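Local structure of transglutaminase elicitor (Phytophthora sojae, 3TW5) at residues C143-N148 with L359-A364; T151-D156 with Y284-L289; P262-A267 with L307-D312. The protein probably catalyses acyl transfer from protein-bound glutamine to amines, cross-linking proteins, and acts as an elicitor of plant innate immunity. The protein carries 1 engineered substitution. One frame throughout, in Å; residues are numbered along the deposited sequence.

Contact 1 of 3, residues C143-N148 with L359-A364; sequences CPVKHN and LKKSAA
V145 overlaps the backbone of S362 and the side chain of K361 with its two methyl groups. V145 CG2 lies against the peptide link before S362, 3.5 Å from S362 N. The other branch, V145 CG1, meets the root of the lysine and comes 3.9 Å from K361 CB. CG1 is anti to the V145 backbone N (chi1 -178°), and CG2, beside that N, is the branch that meets S362. The V145 and K361 side chains cross at about a right angle. Beyond CG the lysine is extended, and its aliphatic part passes the valine. Its amine comes to the edge of the H147 ring, near the ring plane, with K361 NZ 4.3 Å from H147 CD2. This is an approach and not a bond.

Polar contacts join C143 and S362 twice. C143 N donates to S362 O at 3.3 Å, and the bond is nearly straight (166°). In return S362 OG donates to C143 O at 2.9 Å, reaching it from above the carbonyl plane. The OG lies anti to its own backbone N, beside its carbonyl carbon, and both OG and S362 O face C143. The two bonds pair both backbone polar groups of C143 with one serine.

C143 SG is also disulfide-bonded to C365, just beyond the helix segment. P141 and L157 also touch S362. Strand 145-147, one arm of the antiparallel hairpin it forms with strand 150-152, packs on the C-terminal helix 352-364 and runs roughly antiparallel to it (145°), with the C143-C365 disulfide tying down the chain end beside them.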
# COMPACT_ATOMS: atom_id res chain seq x y z
N CYS A 143 15.11 16.30 4.41
CA CYS A 143 15.09 17.75 4.64
C CYS A 143 14.94 18.54 3.33
O CYS A 143 15.21 18.00 2.25
CB CYS A 143 16.34 18.16 5.43
SG CYS A 143 17.89 18.00 4.53
N PRO A 144 14.48 19.82 3.42
CA PRO A 144 14.13 20.62 2.23
C PRO A 144 15.25 20.78 1.19
O PRO A 144 16.43 20.73 1.54
CB PRO A 144 13.77 21.98 2.83
CG PRO A 144 13.33 21.68 4.21
CD PRO A 144 14.22 20.57 4.66
N VAL A 145 14.85 20.98 -0.06
CA VAL A 145 15.77 21.18 -1.18
C VAL A 145 15.36 22.39 -2.01
O VAL A 145 14.21 22.49 -2.45
CB VAL A 145 15.83 19.94 -2.12
CG1 VAL A 145 16.84 20.15 -3.24
CG2 VAL A 145 16.18 18.69 -1.33
N LYS A 146 16.29 23.32 -2.20
CA LYS A 146 16.05 24.49 -3.05
C LYS A 146 16.62 24.25 -4.44
O LYS A 146 17.78 23.87 -4.59
CB LYS A 146 16.66 25.75 -2.42
N HIS A 147 15.78 24.46 -5.45
CA HIS A 147 16.18 24.30 -6.84
C HIS A 147 15.53 25.39 -7.69
O HIS A 147 14.31 25.49 -7.73
CB HIS A 147 15.81 22.92 -7.36
CG HIS A 147 16.41 22.58 -8.69
ND1 HIS A 147 15.80 22.90 -9.88
CD2 HIS A 147 17.57 21.97 -9.01
CE1 HIS A 147 16.56 22.49 -10.88
NE2 HIS A 147 17.64 21.92 -10.38
N ASN A 148 16.37 26.19 -8.36
CA ASN A 148 15.93 27.36 -9.13
C ASN A 148 14.98 28.29 -8.37
O ASN A 148 13.93 28.69 -8.88
CB ASN A 148 15.36 26.96 -10.50
CG ASN A 148 16.39 26.28 -11.39
OD1 ASN A 148 17.60 26.51 -11.26
ND2 ASN A 148 15.92 25.45 -12.32
N LEU A 359 15.07 14.03 -4.93
CA LEU A 359 15.02 12.99 -3.91
C LEU A 359 16.40 12.65 -3.34
O LEU A 359 16.54 12.44 -2.13
CB LEU A 359 14.38 11.72 -4.47
CG LEU A 359 12.86 11.68 -4.63
CD1 LEU A 359 12.47 10.58 -5.60
CD2 LEU A 359 12.15 11.49 -3.30
N LYS A 360 17.41 12.60 -4.21
CA LYS A 360 18.78 12.30 -3.80
C LYS A 360 19.34 13.38 -2.89
O LYS A 360 20.05 13.08 -1.92
CB LYS A 360 19.69 12.10 -5.01
CG LYS A 360 21.04 11.48 -4.66
CD LYS A 360 22.11 11.81 -5.69
CE LYS A 360 23.48 11.33 -5.22
NZ LYS A 360 24.54 11.61 -6.22
N LYS A 361 19.04 14.64 -3.20
CA LYS A 361 19.48 15.77 -2.40
C LYS A 361 18.75 15.85 -1.07
O LYS A 361 19.33 16.25 -0.06
CB LYS A 361 19.31 17.08 -3.18
CG LYS A 361 20.27 17.25 -4.33
CD LYS A 361 20.03 18.56 -5.05
CE LYS A 361 21.04 18.76 -6.17
NZ LYS A 361 20.72 19.96 -6.97
N SER A 362 17.48 15.46 -1.07
CA SER A 362 16.66 15.48 0.13
C SER A 362 17.10 14.45 1.17
O SER A 362 17.12 14.73 2.37
CB SER A 362 15.19 15.26 -0.22
OG SER A 362 14.35 15.66 0.85
N ALA A 363 17.45 13.26 0.69
CA ALA A 363 17.87 12.15 1.54
C ALA A 363 19.27 12.36 2.11
O ALA A 363 19.56 11.95 3.24
CB ALA A 363 17.79 10.83 0.79
N ALA A 364 20.14 12.99 1.32
CA ALA A 364 21.52 13.25 1.73
C ALA A 364 21.65 14.58 2.48
O ALA A 364 22.72 14.90 3.01
CB ALA A 364 22.44 13.23 0.51

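Contact 2 of 3, residues T151-D156 with Y284-L289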
# COMPACT_ATOMS: atom_id res chain seq x y z
N THR A 151 11.74 26.27 -2.94
CA THR A 151 12.01 25.29 -1.90
C THR A 151 11.00 24.15 -1.97
O THR A 151 9.79 24.37 -1.91
CB THR A 151 11.98 25.94 -0.49
OG1 THR A 151 12.94 27.00 -0.43
CG2 THR A 151 12.31 24.91 0.60
N PHE A 152 11.52 22.94 -2.11
CA PHE A 152 10.72 21.73 -2.08
C PHE A 152 10.80 21.09 -0.70
O PHE A 152 11.88 20.74 -0.23
CB PHE A 152 11.19 20.72 -3.13
CG PHE A 152 10.89 21.13 -4.54
CD1 PHE A 152 9.68 20.77 -5.13
CD2 PHE A 152 11.81 21.85 -5.29
CE1 PHE A 152 9.39 21.14 -6.44
CE2 PHE A 152 11.53 22.22 -6.59
CZ PHE A 152 10.32 21.86 -7.17
N GLN A 153 9.65 20.96 -0.05
CA GLN A 153 9.57 20.28 1.24
C GLN A 153 9.61 18.77 1.02
O GLN A 153 9.21 18.29 -0.04
CB GLN A 153 8.30 20.69 1.98
CG GLN A 153 8.21 22.18 2.34
CD GLN A 153 9.32 22.64 3.28
OE1 GLN A 153 9.90 23.71 3.09
NE2 GLN A 153 9.61 21.84 4.30
N PRO A 154 10.12 18.01 2.01
CA PRO A 154 10.09 16.55 1.90
C PRO A 154 8.72 16.03 1.50
O PRO A 154 8.61 15.09 0.71
CB PRO A 154 10.44 16.09 3.32
CG PRO A 154 11.36 17.15 3.81
CD PRO A 154 10.85 18.45 3.22
N MET A 155 7.68 16.67 2.03
CA MET A 155 6.31 16.33 1.70
C MET A 155 5.95 16.62 0.24
O MET A 155 5.26 15.82 -0.40
CB MET A 155 5.37 17.09 2.64
CG MET A 155 3.94 16.65 2.55
SD MET A 155 3.77 14.91 2.94
CE MET A 155 2.02 14.76 2.67
N ASP A 156 6.43 17.75 -0.29
CA ASP A 156 6.24 18.09 -1.70
C ASP A 156 6.83 17.00 -2.60
O ASP A 156 6.22 16.61 -3.60
CB ASP A 156 6.89 19.44 -2.03
CG ASP A 156 6.14 20.62 -1.43
OD1 ASP A 156 4.89 20.66 -1.50
OD2 ASP A 156 6.82 21.53 -0.92
N TYR A 284 -0.06 13.90 6.30
CA TYR A 284 0.51 15.06 5.62
C TYR A 284 1.66 15.70 6.42
O TYR A 284 2.12 16.80 6.11
CB TYR A 284 -0.57 16.09 5.32
CG TYR A 284 -1.60 15.63 4.31
CD1 TYR A 284 -1.50 15.98 2.97
CD2 TYR A 284 -2.69 14.85 4.70
CE1 TYR A 284 -2.45 15.56 2.04
CE2 TYR A 284 -3.65 14.43 3.78
CZ TYR A 284 -3.52 14.79 2.45
OH TYR A 284 -4.46 14.37 1.54
N THR A 285 2.13 14.98 7.44
CA THR A 285 3.21 15.47 8.30
C THR A 285 4.53 15.57 7.54
O THR A 285 5.04 14.58 7.01
CB THR A 285 3.37 14.59 9.56
OG1 THR A 285 2.10 14.41 10.18
CG2 THR A 285 4.34 15.22 10.55
N ASP A 286 5.07 16.78 7.48
CA ASP A 286 6.31 17.06 6.76
C ASP A 286 7.53 16.55 7.52
O ASP A 286 7.46 16.29 8.72
CB ASP A 286 6.42 18.57 6.48
CG ASP A 286 7.42 18.89 5.37
OD1 ASP A 286 7.85 17.97 4.64
OD2 ASP A 286 7.77 20.09 5.24
N GLY A 287 8.65 16.42 6.81
CA GLY A 287 9.91 15.99 7.42
C GLY A 287 10.22 14.53 7.17
O GLY A 287 9.37 13.77 6.69
N GLY A 288 11.45 14.14 7.50
CA GLY A 288 11.89 12.75 7.38
C GLY A 288 11.41 11.93 8.56
O GLY A 288 12.11 11.81 9.56
N LEU A 289 10.22 11.35 8.42
CA LEU A 289 9.56 10.62 9.50
C LEU A 289 10.27 9.33 9.92
O LEU A 289 10.18 8.92 11.08
CB LEU A 289 8.11 10.31 9.12
CG LEU A 289 7.21 11.47 8.68
CD1 LEU A 289 5.94 10.93 8.04
CD2 LEU A 289 6.86 12.40 9.84
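The first turn of helix 154-167, with Q153 at its N-cap position, receives the carboxylate of D286 from the loop 284-289. Both oxygens are used. D286 OD1 accepts from the backbone M155 N at 2.9 Å; the donor meets it on the syn side, 33° out of the carboxylate plane. D286 OD2 takes the side-chain amide, with Q153 NE2 at 2.7 Å, through its syn lone pair. Amide and carboxylate planes stand 77° apart, and the two side chains cross at about a right angle. The glutamine chain bends at chi2 (-62°), which brings CD, and the amide with it, to the D286 side. D286 OD1 is also met, weakly, by G287 N of its own loop. A negative group at this helix start would probably interact well with the helix dipole.

P154 lies beside the carboxylate, with P154 CD 3.4 Å from D286 OD1. M155 makes the apolar part. Its methyl comes to the tyrosine obliquely, with M155 CE 3.7 Å from Y284 CD1.

Within the first segment, Q153 N donates to D156 OD2 at 3.0 Å. The same oxygen forms a salt bridge with K63, and W53 NE1 hydrogen-bonds to D156 OD1.

Around the contact, P40 touches both M155 and Y284. F152 pairs with V145 in the hairpin before the helix and packs on helix 60-67. The 284-289 loop follows strand 269-280 and leads into helix 289-292, so the contact joins that connection to the start of helix 154-167.

Contact 3 of 3, residues P262-A267 with L307-D312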
# COMPACT_ATOMS: atom_id res chain seq x y z
N PRO A 262 -13.46 -31.20 8.04
CA PRO A 262 -13.96 -31.42 6.68
C PRO A 262 -13.16 -30.74 5.56
O PRO A 262 -13.25 -31.17 4.41
CB PRO A 262 -15.36 -30.83 6.74
CG PRO A 262 -15.26 -29.72 7.77
CD PRO A 262 -14.09 -30.02 8.67
N TRP A 263 -12.38 -29.72 5.89
CA TRP A 263 -11.85 -28.79 4.89
C TRP A 263 -10.65 -29.27 4.06
O TRP A 263 -10.28 -28.62 3.08
CB TRP A 263 -11.52 -27.45 5.54
CG TRP A 263 -12.66 -26.89 6.34
CD1 TRP A 263 -12.75 -26.83 7.69
CD2 TRP A 263 -13.87 -26.33 5.82
NE1 TRP A 263 -13.95 -26.27 8.06
CE2 TRP A 263 -14.66 -25.95 6.93
CE3 TRP A 263 -14.37 -26.11 4.53
CZ2 TRP A 263 -15.92 -25.36 6.79
CZ3 TRP A 263 -15.63 -25.52 4.39
CH2 TRP A 263 -16.38 -25.15 5.52
N ASN A 264 -10.06 -30.40 4.44
CA ASN A 264 -8.92 -30.96 3.72
C ASN A 264 -8.67 -32.41 4.11
O ASN A 264 -8.20 -32.70 5.21
CB ASN A 264 -7.65 -30.14 3.95
CG ASN A 264 -6.52 -30.50 3.00
OD1 ASN A 264 -6.51 -31.57 2.39
ND2 ASN A 264 -5.55 -29.60 2.87
N ALA A 265 -8.98 -33.33 3.19
CA ALA A 265 -8.80 -34.76 3.42
C ALA A 265 -7.34 -35.11 3.72
O ALA A 265 -7.06 -36.01 4.51
CB ALA A 265 -9.29 -35.55 2.22
N ALA A 266 -6.42 -34.38 3.09
CA ALA A 266 -4.99 -34.64 3.20
C ALA A 266 -4.34 -34.07 4.46
O ALA A 266 -3.18 -34.37 4.75
CB ALA A 266 -4.27 -34.13 1.95
N ALA A 267 -5.09 -33.25 5.20
CA ALA A 267 -4.58 -32.61 6.42
C ALA A 267 -4.42 -33.62 7.55
O ALA A 267 -5.35 -34.37 7.87
CB ALA A 267 -5.49 -31.47 6.84
N LEU A 307 -6.49 -21.34 11.17
CA LEU A 307 -5.99 -22.70 11.34
C LEU A 307 -5.10 -23.02 10.15
O LEU A 307 -5.53 -22.87 9.01
CB LEU A 307 -7.14 -23.71 11.40
CG LEU A 307 -8.11 -23.74 12.58
CD1 LEU A 307 -9.29 -24.65 12.25
CD2 LEU A 307 -7.42 -24.20 13.86
N LEU A 308 -3.88 -23.44 10.41
CA LEU A 308 -3.00 -23.94 9.35
C LEU A 308 -3.08 -25.46 9.29
O LEU A 308 -3.08 -26.13 10.32
CB LEU A 308 -1.56 -23.48 9.57
CG LEU A 308 -1.22 -22.00 9.35
CD1 LEU A 308 0.26 -21.76 9.60
CD2 LEU A 308 -1.60 -21.55 7.95
N GLU A 309 -3.15 -25.99 8.07
CA GLU A 309 -3.18 -27.44 7.87
C GLU A 309 -1.78 -27.98 7.61
O GLU A 309 -1.07 -27.49 6.73
CB GLU A 309 -4.11 -27.80 6.71
CG GLU A 309 -5.57 -27.47 6.97
CD GLU A 309 -6.36 -27.31 5.69
OE1 GLU A 309 -5.83 -27.65 4.61
OE2 GLU A 309 -7.52 -26.85 5.76
N LEU A 310 -1.40 -28.98 8.39
CA LEU A 310 -0.08 -29.60 8.30
C LEU A 310 -0.19 -31.06 7.87
O LEU A 310 -1.14 -31.75 8.22
CB LEU A 310 0.62 -29.52 9.66
CG LEU A 310 1.52 -28.33 10.00
CD1 LEU A 310 0.87 -26.97 9.74
CD2 LEU A 310 1.97 -28.43 11.45
N ASP A 311 0.79 -31.51 7.08
CA ASP A 311 0.91 -32.94 6.77
C ASP A 311 1.82 -33.61 7.80
O ASP A 311 2.19 -32.99 8.80
CB ASP A 311 1.41 -33.15 5.33
CG ASP A 311 2.85 -32.68 5.12
OD1 ASP A 311 3.46 -32.11 6.05
OD2 ASP A 311 3.37 -32.88 4.00
N ASP A 312 2.18 -34.87 7.55
CA ASP A 312 3.07 -35.62 8.45
C ASP A 312 4.43 -34.95 8.67
O ASP A 312 4.93 -34.91 9.79
CB ASP A 312 3.26 -37.05 7.96
CG ASP A 312 2.03 -37.91 8.19
OD1 ASP A 312 1.75 -38.77 7.33
OD2 ASP A 312 1.36 -37.72 9.23
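The amide of N264 and the carboxylate of E309 meet with their planes 73° apart. N264 ND2 donates to E309 OE1 at 2.6 Å in a fairly straight bond (161°). The acceptor lies in the amide plane, but the donor approaches OE1 on its syn side, 35° out of the carboxylate plane. W263 is the other flat group. P262 CG covers one face of its indole, offset toward the rim, and Y261 meets the ring edge-to-face. Of W263, CB comes nearest E309, 4.1 Å from E309 OE2. W263 also touches E320 of strand 316-321.

The other polar atom of the amide, N264 OD1, accepts from A266 N at 2.9 Å. The donor stands above the carbonyl plane, and the bond closes an Asx turn. A267 N bonds to N264 O as well, in a type I turn from N264 to A267. One asparagine thus shapes the turn and ties it to the strand.

A267 CB packs on the aliphatic stem of E309, 3.9 Å from E309 CB. E309 is buried, and its OE2 takes hydrogen bonds from Y261 OH and the chain's first N, that of E1.

Strand 299-310 lies between strands 269-280 and 316-321 in the large antiparallel sheet. The loop 262-267, between helix 248-256 and strand 269-280, rests on its end. L248 of that helix touches A267.

Contacts 1 and 2 are neighbours, with centres 10 Å apart. They share the hairpin of strands 145-147 and 150-152, where V145 O and F152 N, 2.7 Å apart, probably form a hydrogen bond. P144 packs on Q153 as well, with P144 CG 3.7 Å from Q153 NE2. The C-terminal helix 352-364 and the loop 284-289 thus meet one continuous piece of chain. Contact 3 is remote, on the opposite side of the chain's centre, about 38 Å from contact 1 and 32 Å from contact 2 between nearest atoms. Along the chain it is nested within contact 1, while its segments alternate with those of contact 2.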